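Local structure of motility protein B (Helicobacter pylori, 3S06) at residues 68-73 with 136-141; 27-32 with 49-54; 72-77 with 120-125. The protein probably builds the flagellar motor stator together with MotA, and its periplasmic OmpA-like domain, the part described here, probably helps fasten it to the cell wall. One frame throughout, in Å; residues are numbered along the deposited sequence.

From the N terminus, contact 2 comes first. It closes a loop of 16 residues between segments 27-32 and 49-54, on strand 24-29 and helix 48-57, and it is complete before strand 66-74 begins. That strand then opens both other contacts, which share Phe-72 and Thr-73. Contact 3 closes first, where the chain leaves strand 111-120 after passing through helix 86-103. Contact 1 closes later, on strand 137-142, so its loop encloses that of contact 3. Strand 137-142 lies between strands 24-29 and 66-74 in the sheet. Contacts 1 and 2 therefore touch, notably where Ile-139 packs on Ile-54. Contacts 2 and 3 do not touch.

Contact 1 (68-73 with 136-141); sequences NVRGFT and RVEIFF
Arg-136 lies flat on Phe-72 and Arg-70 on Phe-140, and the carboxylate of Glu-138 links the two arginines. The guanidinium of Arg-136 stacks on Phe-72 with planes 19° apart, and its CZ is 3.8 Å from the ring centroid. Its NH2 sits over the middle of that ring. A chi1 of 70° sets CG of Arg-136 between its backbone N and carbonyl carbon, and the extended chain beyond brings the guanidinium over Phe-72. In the second stack, CZ of Arg-70 is 4.0 Å from the centroid of Phe-140. Both pairs are cation-pi contacts.

Each oxygen of Glu-138 has its own arginine. NH1 of Arg-70 donates to OE1 of Glu-138 at 3.1 Å, in the guanidinium plane. NE of Arg-136 donates to OE2 of Glu-138 at 2.7 Å, from the anti side and out of the carboxylate plane. Lys-28, in one of its two conformers, forms a further salt bridge to OE2. The two arginines, with Lys-28 in that conformer, would favour the ionised form of Glu-138.

The backbones are antiparallel neighbours within the mixed sheet of the OmpA-like domain. Asn-68 with Phe-140 and Arg-70 with Glu-138 are hydrogen-bonded pairs. Arg-70 N donates to Glu-138 O at 2.8 Å. Val-69 with Ile-139 and Gly-71 with Val-137 are non-hydrogen-bonded pairs. The valines occupy the other face, where CG1 of Val-69 meets CG1 of Val-137 at a tight 3.4 Å. Helix 86-103 covers Val-69 there, through Val-97 and Met-98. The amide of Asn-68 turns to strand 111-120 and bonds Ser-112 and Ser-114.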
loop_
_atom_site.group_PDB
_atom_site.type_symbol
_atom_site.label_atom_id
_atom_site.label_comp_id
_atom_site.label_asym_id
_atom_site.label_seq_id
_atom_site.Cartn_x
_atom_site.Cartn_y
_atom_site.Cartn_z
ATOM N N ASN A 68 -7.355 -5.644 -14.908
ATOM C CA ASN A 68 -6.648 -5.047 -16.027
ATOM C C ASN A 68 -5.900 -6.147 -16.760
ATOM O O ASN A 68 -5.058 -6.828 -16.165
ATOM C CB ASN A 68 -5.671 -3.971 -15.516
ATOM C CG ASN A 68 -4.869 -3.315 -16.639
ATOM O OD1 ASN A 68 -3.637 -3.432 -16.660
ATOM N ND2 ASN A 68 -5.541 -2.594 -17.542
ATOM N N VAL A 69 -6.222 -6.320 -18.043
ATOM C CA VAL A 69 -5.607 -7.352 -18.858
ATOM C C VAL A 69 -4.388 -6.766 -19.590
ATOM O O VAL A 69 -4.539 -5.891 -20.436
ATOM C CB VAL A 69 -6.627 -7.939 -19.867
ATOM C CG1 VAL A 69 -5.987 -9.097 -20.615
ATOM C CG2 VAL A 69 -7.951 -8.391 -19.152
ATOM N N ARG A 70 -3.192 -7.284 -19.270
ATOM C CA ARG A 70 -1.922 -6.696 -19.734
ATOM C C ARG A 70 -1.170 -7.561 -20.739
ATOM O O ARG A 70 -0.919 -8.732 -20.472
ATOM C CB ARG A 70 -0.993 -6.507 -18.528
ATOM C CG ARG A 70 -1.590 -5.705 -17.356
ATOM C CD ARG A 70 -0.602 -5.858 -16.189
ATOM N NE ARG A 70 -0.647 -4.786 -15.234
ATOM C CZ ARG A 70 0.231 -4.685 -14.240
ATOM N NH1 ARG A 70 1.180 -5.604 -14.063
ATOM N NH2 ARG A 70 0.150 -3.678 -13.418
ATOM N N GLY A 71 -0.777 -6.968 -21.859
ATOM C CA GLY A 71 -0.074 -7.690 -22.931
ATOM C C GLY A 71 1.388 -7.306 -22.981
ATOM O O GLY A 71 1.724 -6.124 -22.804
ATOM N N PHE A 72 2.256 -8.306 -23.208
ATOM C CA PHE A 72 3.700 -8.131 -23.300
ATOM C C PHE A 72 4.197 -8.838 -24.550
ATOM O O PHE A 72 3.609 -9.844 -24.970
ATOM C CB PHE A 72 4.411 -8.786 -22.091
ATOM C CG PHE A 72 4.088 -8.148 -20.774
ATOM C CD1 PHE A 72 4.983 -7.265 -20.189
ATOM C CD2 PHE A 72 2.894 -8.464 -20.096
ATOM C CE1 PHE A 72 4.697 -6.660 -18.950
ATOM C CE2 PHE A 72 2.576 -7.857 -18.865
ATOM C CZ PHE A 72 3.481 -6.956 -18.291
ATOM N N THR A 73 5.281 -8.325 -25.137
ATOM C CA THR A 73 6.011 -9.094 -26.155
ATOM C C THR A 73 7.513 -9.100 -25.842
ATOM O O THR A 73 7.980 -8.411 -24.915
ATOM C CB THR A 73 5.780 -8.564 -27.602
ATOM O OG1 THR A 73 6.661 -7.467 -27.872
ATOM C CG2 THR A 73 4.337 -8.098 -27.814
ATOM N N ARG A 136 3.545 -13.141 -22.613
ATOM C CA ARG A 136 2.372 -13.490 -21.794
ATOM C C ARG A 136 1.300 -12.418 -21.871
ATOM O O ARG A 136 1.551 -11.279 -22.305
ATOM C CB ARG A 136 2.775 -13.653 -20.312
ATOM C CG ARG A 136 3.165 -12.313 -19.632
ATOM C CD ARG A 136 3.878 -12.556 -18.297
ATOM N NE ARG A 136 4.339 -11.298 -17.713
ATOM C CZ ARG A 136 5.457 -10.669 -18.052
ATOM N NH1 ARG A 136 6.242 -11.150 -19.022
ATOM N NH2 ARG A 136 5.780 -9.516 -17.443
ATOM N N VAL A 137 0.100 -12.797 -21.446
ATOM C CA VAL A 137 -0.868 -11.835 -20.989
ATOM C C VAL A 137 -1.002 -11.999 -19.467
ATOM O O VAL A 137 -1.020 -13.126 -18.949
ATOM C CB VAL A 137 -2.204 -12.020 -21.722
ATOM C CG1 VAL A 137 -3.319 -11.207 -21.066
ATOM C CG2 VAL A 137 -2.063 -11.618 -23.222
ATOM N N GLU A 138 -1.076 -10.875 -18.748
ATOM C CA GLU A 138 -1.309 -10.904 -17.313
ATOM C C GLU A 138 -2.695 -10.431 -16.985
ATOM O O GLU A 138 -3.237 -9.563 -17.677
ATOM C CB GLU A 138 -0.343 -9.927 -16.623
ATOM C CG GLU A 138 1.068 -10.408 -16.608
ATOM C CD GLU A 138 2.011 -9.474 -15.874
ATOM O OE1 GLU A 138 1.606 -8.340 -15.488
ATOM O OE2 GLU A 138 3.164 -9.905 -15.689
ATOM N N ILE A 139 -3.299 -11.006 -15.951
ATOM C CA ILE A 139 -4.514 -10.401 -15.433
ATOM C C ILE A 139 -4.131 -9.825 -14.081
ATOM O O ILE A 139 -3.664 -10.536 -13.185
ATOM C CB ILE A 139 -5.686 -11.381 -15.317
ATOM C CG1 ILE A 139 -5.921 -12.085 -16.648
ATOM C CG2 ILE A 139 -6.979 -10.627 -14.880
ATOM C CD1 ILE A 139 -6.927 -13.171 -16.554
ATOM N N PHE A 140 -4.317 -8.521 -13.961
ATOM C CA PHE A 140 -3.855 -7.775 -12.778
ATOM C C PHE A 140 -5.085 -7.287 -12.029
ATOM O O PHE A 140 -5.980 -6.648 -12.632
ATOM C CB PHE A 140 -2.972 -6.609 -13.228
ATOM C CG PHE A 140 -2.527 -5.707 -12.098
ATOM C CD1 PHE A 140 -1.737 -6.202 -11.070
ATOM C CD2 PHE A 140 -2.908 -4.365 -12.070
ATOM C CE1 PHE A 140 -1.317 -5.349 -10.013
ATOM C CE2 PHE A 140 -2.484 -3.517 -11.032
ATOM C CZ PHE A 140 -1.695 -4.038 -9.993
ATOM N N PHE A 141 -5.135 -7.621 -10.739
ATOM C CA PHE A 141 -6.262 -7.296 -9.878
ATOM C C PHE A 141 -5.841 -6.216 -8.894
ATOM O O PHE A 141 -4.886 -6.397 -8.145
ATOM C CB PHE A 141 -6.710 -8.528 -9.097
ATOM C CG PHE A 141 -7.137 -9.675 -9.975
ATOM C CD1 PHE A 141 -8.488 -9.881 -10.239
ATOM C CD2 PHE A 141 -6.199 -10.552 -10.515
ATOM C CE1 PHE A 141 -8.897 -10.951 -11.051
ATOM C CE2 PHE A 141 -6.590 -11.616 -11.322
ATOM C CZ PHE A 141 -7.938 -11.823 -11.574
HETATM O O HOH W 1 0.942 -10.722 -25.151
#

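Contact 2 (27-32 with 49-54)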
loop_
_atom_site.group_PDB
_atom_site.type_symbol
_atom_site.label_atom_id
_atom_site.label_comp_id
_atom_site.label_asym_id
_atom_site.label_seq_id
_atom_site.Cartn_x
_atom_site.Cartn_y
_atom_site.Cartn_z
ATOM N N LEU A 27 -2.181 -12.764 -12.332
ATOM C CA LEU A 27 -2.203 -14.104 -12.932
ATOM C C LEU A 27 -1.411 -14.044 -14.229
ATOM O O LEU A 27 -1.762 -13.291 -15.132
ATOM C CB LEU A 27 -3.626 -14.566 -13.213
ATOM C CG LEU A 27 -4.483 -14.973 -12.037
ATOM C CD1 LEU A 27 -5.872 -15.238 -12.611
ATOM C CD2 LEU A 27 -3.888 -16.233 -11.364
ATOM N N LYS A 28 -0.328 -14.820 -14.296
ATOM C CA LYS A 28 0.568 -14.754 -15.435
ATOM C C LYS A 28 0.220 -15.892 -16.388
ATOM O O LYS A 28 0.307 -17.075 -16.035
ATOM C CB LYS A 28 2.034 -14.811 -14.970
ATOM C CG LYS A 28 2.529 -13.464 -14.481
ATOM C CD LYS A 28 3.956 -13.531 -14.048
ATOM C CE LYS A 28 4.203 -12.517 -12.986
ATOM N NZ LYS A 28 4.445 -11.186 -13.606
ATOM N N LEU A 29 -0.224 -15.527 -17.591
ATOM C CA LEU A 29 -0.670 -16.519 -18.564
ATOM C C LEU A 29 0.281 -16.531 -19.756
ATOM O O LEU A 29 0.171 -15.679 -20.641
ATOM C CB LEU A 29 -2.106 -16.224 -19.044
ATOM C CG LEU A 29 -3.105 -15.928 -17.916
ATOM C CD1 LEU A 29 -4.421 -15.449 -18.503
ATOM C CD2 LEU A 29 -3.278 -17.144 -17.019
ATOM N N PRO A 30 1.223 -17.500 -19.794
ATOM C CA PRO A 30 2.130 -17.576 -20.956
ATOM C C PRO A 30 1.360 -17.694 -22.264
ATOM O O PRO A 30 0.229 -18.208 -22.279
ATOM C CB PRO A 30 2.961 -18.845 -20.679
ATOM C CG PRO A 30 2.895 -18.999 -19.166
ATOM C CD PRO A 30 1.456 -18.607 -18.850
ATOM N N SER A 31 1.971 -17.208 -23.350
ATOM C CA SER A 31 1.309 -17.150 -24.658
ATOM C C SER A 31 0.548 -18.437 -25.006
ATOM O O SER A 31 -0.603 -18.393 -25.459
ATOM C CB SER A 31 2.336 -16.877 -25.754
ATOM O OG SER A 31 1.680 -16.752 -27.005
ATOM N N ASN A 32 1.207 -19.575 -24.817
ATOM C CA ASN A 32 0.664 -20.863 -25.253
ATOM C C ASN A 32 -0.626 -21.296 -24.535
ATOM O O ASN A 32 -1.337 -22.195 -25.019
ATOM C CB ASN A 32 1.740 -21.965 -25.170
ATOM C CG ASN A 32 2.333 -22.105 -23.788
ATOM O OD1 ASN A 32 2.996 -21.201 -23.296
ATOM N ND2 ASN A 32 2.090 -23.247 -23.141
ATOM N N LEU A 49 -10.879 -23.555 -21.811
ATOM C CA LEU A 49 -11.156 -24.113 -20.471
ATOM C C LEU A 49 -10.533 -23.242 -19.379
ATOM O O LEU A 49 -11.193 -22.917 -18.395
ATOM C CB LEU A 49 -10.592 -25.550 -20.357
ATOM C CG LEU A 49 -10.665 -26.360 -19.048
ATOM C CD1 LEU A 49 -10.297 -27.801 -19.314
ATOM C CD2 LEU A 49 -9.792 -25.786 -17.894
ATOM N N TYR A 50 -9.258 -22.883 -19.566
ATOM C CA TYR A 50 -8.504 -22.145 -18.561
ATOM C C TYR A 50 -9.059 -20.745 -18.333
ATOM O O TYR A 50 -9.191 -20.311 -17.190
ATOM C CB TYR A 50 -7.011 -22.089 -18.907
ATOM C CG TYR A 50 -6.122 -21.914 -17.695
ATOM C CD1 TYR A 50 -5.508 -23.009 -17.106
ATOM C CD2 TYR A 50 -5.894 -20.648 -17.140
ATOM C CE1 TYR A 50 -4.679 -22.860 -15.996
ATOM C CE2 TYR A 50 -5.065 -20.484 -16.031
ATOM C CZ TYR A 50 -4.453 -21.597 -15.468
ATOM O OH TYR A 50 -3.637 -21.456 -14.371
ATOM N N ILE A 51 -9.394 -20.052 -19.422
ATOM C CA ILE A 51 -10.017 -18.722 -19.319
ATOM C C ILE A 51 -11.384 -18.733 -18.667
ATOM O O ILE A 51 -11.741 -17.817 -17.931
ATOM C CB ILE A 51 -10.104 -18.001 -20.686
ATOM C CG1 ILE A 51 -8.746 -17.416 -21.008
ATOM C CG2 ILE A 51 -11.062 -16.798 -20.586
ATOM C CD1 ILE A 51 -8.354 -16.230 -20.041
ATOM N N GLU A 52 -12.158 -19.773 -18.941
ATOM C CA GLU A 52 -13.448 -19.918 -18.292
ATOM C C GLU A 52 -13.293 -19.985 -16.765
ATOM O O GLU A 52 -14.067 -19.363 -16.053
ATOM C CB GLU A 52 -14.206 -21.135 -18.844
ATOM C CG GLU A 52 -15.667 -21.224 -18.384
ATOM C CD GLU A 52 -15.842 -21.841 -16.990
ATOM O OE1 GLU A 52 -14.945 -22.586 -16.551
ATOM O OE2 GLU A 52 -16.876 -21.579 -16.329
ATOM N N ARG A 53 -12.282 -20.706 -16.261
ATOM C CA ARG A 53 -12.076 -20.774 -14.782
ATOM C C ARG A 53 -11.847 -19.443 -14.167
ATOM O O ARG A 53 -12.388 -19.138 -13.105
ATOM C CB ARG A 53 -10.872 -21.601 -14.387
ATOM C CG ARG A 53 -10.957 -23.027 -14.787
ATOM C CD ARG A 53 -9.706 -23.736 -14.368
ATOM N NE ARG A 53 -9.554 -23.837 -12.915
ATOM C CZ ARG A 53 -8.370 -23.959 -12.312
ATOM N NH1 ARG A 53 -7.271 -24.003 -13.061
ATOM N NH2 ARG A 53 -8.289 -24.050 -10.980
ATOM N N ILE A 54 -10.984 -18.667 -14.818
ATOM C CA ILE A 54 -10.687 -17.343 -14.366
ATOM C C ILE A 54 -11.944 -16.502 -14.326
ATOM O O ILE A 54 -12.178 -15.782 -13.359
ATOM C CB ILE A 54 -9.552 -16.697 -15.225
ATOM C CG1 ILE A 54 -8.266 -17.493 -15.015
ATOM C CG2 ILE A 54 -9.382 -15.214 -14.866
ATOM C CD1 ILE A 54 -7.116 -17.199 -16.005
#
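Tyr-50 brings the one aromatic ring of this contact, and Leu-29 meets it obliquely, neither squarely over a face nor at the edge. CD2 of Leu-29 is 3.9 Å from CE2 of Tyr-50. With chi1 at -154°, CG of Tyr-50 stands roughly opposite its backbone N, and the ring extends from the helix to the strand. Val-17 of the same chain and Phe-159 of a second subunit also pack against Tyr-50.

The remaining contacts are between branched aliphatic chains. Leu-29 and Ile-54 reach toward each other tip to tip, with CD2 of Leu-29 4.0 Å from CD1 of Ile-54. Leu-27 and Ile-54 meet in the same manner, CD1 of Leu-27 lying 4.1 Å from CG1 of Ile-54. Ile-54 thus touches both leucines. CD1 of Leu-29 also approaches CD1 of Ile-51, at 4.3 Å.

Leu-27 and Leu-29 are two apart in strand 24-29 and point to the same side. Tyr-50 and Ile-54 are one turn apart in helix 48-57. Over residues 49-54 and 27-29 the helix and strand directions are 166° apart, and their axes approach to 12.0 Å. The helix packs over one face of the sheet in the OmpA-like domain, roughly along the strand. Ile-139 of the neighbouring strand 137-142 joins this apolar layer, and helix 86-103 meets Ile-51. Phe-159 of the second subunit also touches Leu-27 and Ile-54.

No polar bond links the two segments. The helix is held to the strand by shape and by removal of carbon surface from water, with contacts that have little directional preference.

Contact 3 (72-77 with 120-125)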
loop_
_atom_site.group_PDB
_atom_site.type_symbol
_atom_site.label_atom_id
_atom_site.label_comp_id
_atom_site.label_asym_id
_atom_site.label_seq_id
_atom_site.Cartn_x
_atom_site.Cartn_y
_atom_site.Cartn_z
ATOM N N PHE A 72 2.256 -8.306 -23.208
ATOM C CA PHE A 72 3.700 -8.131 -23.300
ATOM C C PHE A 72 4.197 -8.838 -24.550
ATOM O O PHE A 72 3.609 -9.844 -24.970
ATOM C CB PHE A 72 4.411 -8.786 -22.091
ATOM C CG PHE A 72 4.088 -8.148 -20.774
ATOM C CD1 PHE A 72 4.983 -7.265 -20.189
ATOM C CD2 PHE A 72 2.894 -8.464 -20.096
ATOM C CE1 PHE A 72 4.697 -6.660 -18.950
ATOM C CE2 PHE A 72 2.576 -7.857 -18.865
ATOM C CZ PHE A 72 3.481 -6.956 -18.291
ATOM N N THR A 73 5.281 -8.325 -25.137
ATOM C CA THR A 73 6.011 -9.094 -26.155
ATOM C C THR A 73 7.513 -9.100 -25.842
ATOM O O THR A 73 7.980 -8.411 -24.915
ATOM C CB THR A 73 5.780 -8.564 -27.602
ATOM O OG1 THR A 73 6.661 -7.467 -27.872
ATOM C CG2 THR A 73 4.337 -8.098 -27.814
ATOM N N ASP A 74 8.261 -9.914 -26.573
ATOM C CA ASP A 74 9.709 -9.703 -26.654
ATOM C C ASP A 74 10.035 -9.052 -27.989
ATOM O O ASP A 74 9.128 -8.539 -28.663
ATOM C CB ASP A 74 10.496 -11.005 -26.430
ATOM C CG ASP A 74 10.124 -12.118 -27.400
ATOM O OD1 ASP A 74 9.430 -11.901 -28.423
ATOM O OD2 ASP A 74 10.576 -13.251 -27.138
ATOM N N ASP A 75 11.314 -9.082 -28.396
ATOM C CA ASP A 75 11.802 -8.439 -29.608
ATOM C C ASP A 75 11.646 -9.281 -30.880
ATOM O O ASP A 75 12.388 -9.053 -31.856
ATOM C CB ASP A 75 13.299 -8.095 -29.442
ATOM C CG ASP A 75 13.539 -6.894 -28.536
ATOM O OD1 ASP A 75 12.579 -6.156 -28.235
ATOM O OD2 ASP A 75 14.705 -6.678 -28.142
ATOM N N THR A 76 10.769 -10.280 -30.865
ATOM C CA THR A 76 10.496 -11.075 -32.091
ATOM C C THR A 76 9.967 -10.102 -33.154
ATOM O O THR A 76 9.070 -9.319 -32.849
ATOM C CB THR A 76 9.439 -12.159 -31.801
ATOM O OG1 THR A 76 9.926 -13.034 -30.778
ATOM C CG2 THR A 76 9.102 -12.985 -33.057
ATOM N N PRO A 77 10.529 -10.111 -34.388
ATOM C CA PRO A 77 10.059 -9.110 -35.367
ATOM C C PRO A 77 8.571 -9.291 -35.698
ATOM O O PRO A 77 8.036 -10.388 -35.562
ATOM C CB PRO A 77 10.923 -9.382 -36.603
ATOM C CG PRO A 77 12.170 -10.084 -36.062
ATOM C CD PRO A 77 11.688 -10.888 -34.893
ATOM N N ASN A 120 11.424 -7.474 -23.250
ATOM C CA ASN A 120 12.592 -8.378 -23.150
ATOM C C ASN A 120 13.255 -8.626 -24.485
ATOM O O ASN A 120 12.578 -8.711 -25.504
ATOM C CB ASN A 120 12.170 -9.730 -22.561
ATOM C CG ASN A 120 12.187 -9.737 -21.056
ATOM O OD1 ASN A 120 11.162 -9.981 -20.415
ATOM N ND2 ASN A 120 13.363 -9.494 -20.473
ATOM N N PRO A 121 14.595 -8.757 -24.487
ATOM C CA PRO A 121 15.284 -9.050 -25.729
ATOM C C PRO A 121 15.220 -10.546 -26.012
ATOM O O PRO A 121 14.801 -11.296 -25.156
ATOM C CB PRO A 121 16.720 -8.633 -25.430
ATOM C CG PRO A 121 16.870 -8.848 -23.947
ATOM C CD PRO A 121 15.527 -8.555 -23.358
ATOM N N ILE A 122 15.620 -10.956 -27.206
ATOM C CA ILE A 122 15.879 -12.362 -27.484
ATOM C C ILE A 122 17.278 -12.654 -26.930
ATOM O O ILE A 122 18.244 -12.021 -27.372
ATOM C CB ILE A 122 15.869 -12.640 -29.014
ATOM C CG1 ILE A 122 14.525 -12.271 -29.690
ATOM C CG2 ILE A 122 16.304 -14.076 -29.327
ATOM C CD1 ILE A 122 13.281 -12.715 -28.973
ATOM N N ALA A 123 17.401 -13.601 -25.992
ATOM C CA ALA A 123 18.691 -13.919 -25.362
ATOM C C ALA A 123 19.169 -15.342 -25.681
ATOM O O ALA A 123 18.360 -16.270 -25.679
ATOM C CB ALA A 123 18.614 -13.724 -23.852
ATOM N N PRO A 124 20.476 -15.518 -25.950
ATOM C CA PRO A 124 20.996 -16.874 -26.127
ATOM C C PRO A 124 20.636 -17.792 -24.952
ATOM O O PRO A 124 20.654 -17.379 -23.771
ATOM C CB PRO A 124 22.511 -16.668 -26.216
ATOM C CG PRO A 124 22.639 -15.278 -26.799
ATOM C CD PRO A 124 21.501 -14.491 -26.227
ATOM N N ASN A 125 20.261 -19.011 -25.308
ATOM C CA ASN A 125 19.986 -20.089 -24.365
ATOM C C ASN A 125 18.669 -19.959 -23.608
ATOM O O ASN A 125 18.415 -20.765 -22.708
ATOM C CB ASN A 125 21.213 -20.363 -23.479
ATOM C CG ASN A 125 22.478 -20.559 -24.311
ATOM O OD1 ASN A 125 23.458 -19.820 -24.162
ATOM N ND2 ASN A 125 22.431 -21.505 -25.239
HETATM O O HOH W 2 16.859 -8.801 -29.038
#
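Van der Waals contacts centre on the tip of Ile-122, which lies across the side chain of Asp-74. CD1 of Ile-122 is 3.3 Å from OD2 of Asp-74. The same methyl reaches OG1 of Thr-76 at 3.8 Å. A second group of contacts involves the backbone of Asn-120 and Pro-121. CB of Asp-74 is 3.2 Å from O of Asn-120. In one of the two conformers of Asp-75, its OD2 is 3.4 Å from CA of Pro-121, and the aspartate side chain crosses the proline obliquely.

The clear hydrogen bonds between protein atoms in these segments lie within 72-77. OG1 of Thr-76 donates to OD1 of Asp-74 at 2.7 Å, from the syn side. N of Thr-76 donates to the same OD1 at 3.2 Å, from above the carboxylate plane. Both donors come from one face of that plane, and the backbone bond makes an Asx turn. Asp-74 has chi1 at 57°, which places CG between the backbone N and carbonyl carbon and turns OD1 toward Thr-76. OG1 of Thr-73 donates to the backbone O of Asp-74.

One water joins the segments in that conformer of Asp-75. It donates to OD2 of Asp-75 and accepts from N of Ile-122, the latter at 3.1 Å. OD1 of Asp-75 is bonded to Ser-118.

Strands 66-74 and 111-120 are parallel neighbours joined through helix 86-103, a beta-alpha-beta crossover. The contact lies where the chain leaves these strands. Arg-131 of helix 128-134 touches both Asp-74 and Ile-122. This end of the sheet probably contributes to peptidoglycan binding, as in related OmpA-like domains.

The chemistry implies a turn whose Asx bonds are internal to 72-77, with further bonds to Ser-118, His-86 and Asn-135. Segment 120-125 packs against it and adds a water bridge in one conformer of Asp-75.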